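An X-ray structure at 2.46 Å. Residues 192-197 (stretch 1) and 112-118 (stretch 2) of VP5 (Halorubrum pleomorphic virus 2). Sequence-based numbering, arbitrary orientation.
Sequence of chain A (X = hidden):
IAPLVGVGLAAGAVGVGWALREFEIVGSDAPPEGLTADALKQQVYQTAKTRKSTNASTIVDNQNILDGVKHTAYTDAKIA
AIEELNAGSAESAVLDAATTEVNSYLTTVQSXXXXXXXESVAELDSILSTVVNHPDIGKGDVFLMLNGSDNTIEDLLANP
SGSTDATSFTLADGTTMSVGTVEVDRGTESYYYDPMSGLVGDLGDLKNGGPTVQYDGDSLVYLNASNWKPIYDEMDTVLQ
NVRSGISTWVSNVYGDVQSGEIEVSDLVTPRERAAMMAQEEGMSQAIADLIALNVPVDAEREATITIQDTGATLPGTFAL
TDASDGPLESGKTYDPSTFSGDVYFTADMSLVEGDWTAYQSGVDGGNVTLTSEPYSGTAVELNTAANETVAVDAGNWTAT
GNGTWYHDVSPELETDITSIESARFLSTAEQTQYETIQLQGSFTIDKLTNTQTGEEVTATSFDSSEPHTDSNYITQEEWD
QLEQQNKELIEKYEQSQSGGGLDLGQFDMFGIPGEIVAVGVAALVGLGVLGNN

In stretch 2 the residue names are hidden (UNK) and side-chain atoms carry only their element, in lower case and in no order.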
# COMPACT_ATOMS: atom_id res chain seq x y z
N TYR A 192 16.76 10.51 -18.32
CA TYR A 192 15.59 11.00 -17.58
C TYR A 192 14.67 9.83 -17.27
O TYR A 192 14.35 9.04 -18.16
CB TYR A 192 14.87 12.10 -18.37
CG TYR A 192 15.75 13.29 -18.69
CD1 TYR A 192 15.85 14.37 -17.81
CD2 TYR A 192 16.47 13.35 -19.89
CE1 TYR A 192 16.64 15.48 -18.12
CE2 TYR A 192 17.27 14.45 -20.19
CZ TYR A 192 17.35 15.51 -19.30
OH TYR A 192 18.14 16.60 -19.60
N TYR A 193 14.27 9.70 -16.00
CA TYR A 193 13.41 8.62 -15.53
C TYR A 193 12.07 9.14 -15.06
O TYR A 193 12.01 10.09 -14.28
CB TYR A 193 14.05 7.81 -14.39
CG TYR A 193 15.44 7.28 -14.64
CD1 TYR A 193 15.81 6.76 -15.88
CD2 TYR A 193 16.38 7.22 -13.61
CE1 TYR A 193 17.08 6.25 -16.11
CE2 TYR A 193 17.64 6.68 -13.81
CZ TYR A 193 17.99 6.20 -15.06
OH TYR A 193 19.25 5.71 -15.26
N ASP A 194 11.01 8.47 -15.49
CA ASP A 194 9.63 8.76 -15.11
C ASP A 194 8.84 7.42 -15.18
O ASP A 194 9.37 6.47 -15.76
CB ASP A 194 9.03 9.87 -16.01
CG ASP A 194 9.00 9.60 -17.50
OD1 ASP A 194 9.46 8.54 -17.91
OD2 ASP A 194 8.51 10.44 -18.25
N PRO A 195 7.63 7.30 -14.60
CA PRO A 195 6.93 6.00 -14.65
C PRO A 195 6.57 5.50 -16.06
O PRO A 195 6.33 4.30 -16.23
CB PRO A 195 5.66 6.25 -13.84
CG PRO A 195 5.94 7.43 -13.01
CD PRO A 195 6.86 8.28 -13.82
N MET A 196 6.55 6.41 -17.05
CA MET A 196 6.19 6.04 -18.44
C MET A 196 7.40 5.50 -19.22
O MET A 196 7.23 4.48 -19.91
CB MET A 196 5.62 7.25 -19.19
CG MET A 196 4.41 7.87 -18.50
SD MET A 196 4.87 8.94 -17.12
CE MET A 196 5.10 10.50 -17.98
N SER A 197 8.56 6.16 -19.12
CA SER A 197 9.74 5.73 -19.86
C SER A 197 10.52 4.62 -19.15
O SER A 197 11.11 3.77 -19.82
CB SER A 197 10.67 6.92 -20.12
OG SER A 197 11.43 7.29 -18.98
N UNK A 112 -3.46 10.38 -9.91
CA UNK A 112 -3.06 9.99 -8.56
C UNK A 112 -1.71 9.30 -8.56
O UNK A 112 -0.87 9.60 -7.72
n UNK A 112 -6.47 9.10 -7.56
c UNK A 112 -5.36 9.81 -7.50
c UNK A 112 -4.11 9.09 -7.92
o UNK A 112 -5.36 10.99 -7.13
N UNK A 113 -1.50 8.39 -9.54
CA UNK A 113 -0.27 7.63 -9.72
C UNK A 113 0.91 8.55 -10.07
O UNK A 113 2.01 8.35 -9.56
c UNK A 113 1.43 6.07 -12.38
c UNK A 113 1.11 4.66 -10.49
c UNK A 113 0.72 5.76 -11.22
c UNK A 113 -0.49 6.57 -10.82
c UNK A 113 2.23 3.91 -10.87
c UNK A 113 2.54 5.32 -12.76
c UNK A 113 2.93 4.24 -12.00
N UNK A 114 0.68 9.54 -10.93
CA UNK A 114 1.73 10.46 -11.37
C UNK A 114 2.01 11.56 -10.34
O UNK A 114 3.15 12.00 -10.25
c UNK A 114 1.43 11.07 -12.75
c UNK A 114 1.38 10.05 -13.90
c UNK A 114 0.83 10.66 -15.16
c UNK A 114 2.71 9.35 -14.09
N UNK A 115 1.00 11.95 -9.53
CA UNK A 115 1.16 12.94 -8.47
C UNK A 115 2.04 12.37 -7.35
O UNK A 115 2.84 13.09 -6.75
c UNK A 115 -3.09 15.59 -9.07
c UNK A 115 -0.86 14.51 -8.67
n UNK A 115 -2.58 16.96 -9.34
c UNK A 115 -0.19 13.39 -7.91
c UNK A 115 -2.23 14.84 -8.09
N UNK A 116 1.90 11.05 -7.08
CA UNK A 116 2.67 10.29 -6.09
C UNK A 116 4.14 10.30 -6.50
O UNK A 116 5.00 10.48 -5.63
c UNK A 116 2.81 8.05 -4.87
c UNK A 116 2.11 8.87 -5.96
o UNK A 116 0.71 8.93 -5.68
N UNK A 117 4.43 10.14 -7.82
CA UNK A 117 5.78 10.17 -8.40
C UNK A 117 6.31 11.61 -8.37
O UNK A 117 7.47 11.82 -8.02
c UNK A 117 8.21 8.75 -10.48
c UNK A 117 5.80 9.61 -9.84
c UNK A 117 7.57 10.71 -11.35
c UNK A 117 8.39 7.52 -9.82
c UNK A 117 7.14 9.70 -10.53
n UNK A 117 8.84 10.44 -11.80
c UNK A 117 10.62 7.36 -10.79
c UNK A 117 9.60 6.85 -9.98
c UNK A 117 9.26 9.25 -11.27
c UNK A 117 10.48 8.57 -11.43
N UNK A 118 5.46 12.60 -8.73
CA UNK A 118 5.80 14.03 -8.75
C UNK A 118 6.21 14.53 -7.36
O UNK A 118 7.24 15.20 -7.25
c UNK A 118 4.65 14.85 -9.31
c UNK A 118 4.49 14.70 -10.80
n UNK A 118 3.43 15.28 -11.35
o UNK A 118 5.30 14.06 -11.47

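Position 112 carries four side-chain atoms: two carbons, the second bonded to one oxygen and one nitrogen. A carbon holding both elements is an amide, and the short chain makes this N112. Its side chain is out of reach of stretch 1, and both amide atoms are hydrogen-bonded elsewhere in the structure.

Position 113 has seven carbons, one followed by a six-membered ring with no further substituent. That is phenylalanine, F113. Its CA-to-CB bond points toward stretch 1, chi1 is t (175°), and CE2 lies 3.4 Å from P195 CB. Both atoms are carbons, so this is an apolar contact.

At position 114 four carbons fork at the second, the pattern of leucine; isoleucine would fork at the first. The CA-to-CB bond of L114 points sideways relative to stretch 1, but the end of the side chain comes nearer, bringing CD2 to 3.9 Å from P195 CG and 3.7 Å from M196 SD.

Position 115 shows four carbons in a row ending in nitrogen, which identifies K115. The chain is exposed and out of reach of stretch 1.

Position 116 has one carbon bearing an oxygen and a second carbon, a beta-branched hydroxyl residue: T116. It makes no contact across the interface. Instead OG1 donates to N112 O at 2.7 Å, while T116 N donates to the same oxygen at 3.2 Å, so the hydroxyl is satisfied within the helix.

Position 117 has one carbon followed by fused five- and six-membered rings holding eight carbons and one nitrogen. This indole is W117. P195 CD sits 3.4 Å from the centroid of the five-membered ring formed by CG, CD1, NE1, CE2 and CD2, only 3° off its normal, a CH-pi contact over the face. Y193 O approaches CZ2 at 3.6 Å near the ring plane, and D194 CA lies 3.8 Å from CZ2.

Position 118 repeats the pattern of two carbons, the second with oxygen and nitrogen, and is N118. N118 OD1 comes no closer than 6.4 Å to P195 CD; its amide atoms are hydrogen-bonded elsewhere.

The contact is apolar packing centred on P195, which has the largest covered area, 88 Å² by itself, and touches F113, L114 and W117. F113 and W117 are one helical turn apart; both have CA-to-CB bonds pointing toward stretch 1, and both side chains reach P195. M196 adds its sulfur beside L114. No hydrogen bond crosses the interface. D194 points its CB away, and its OD1 accepts from S197 N (2.8 Å, 152°) and S197 OG (2.6 Å), bridging the turn that contains the proline.

Stretch 2, residues 112-118: NFLKTWN
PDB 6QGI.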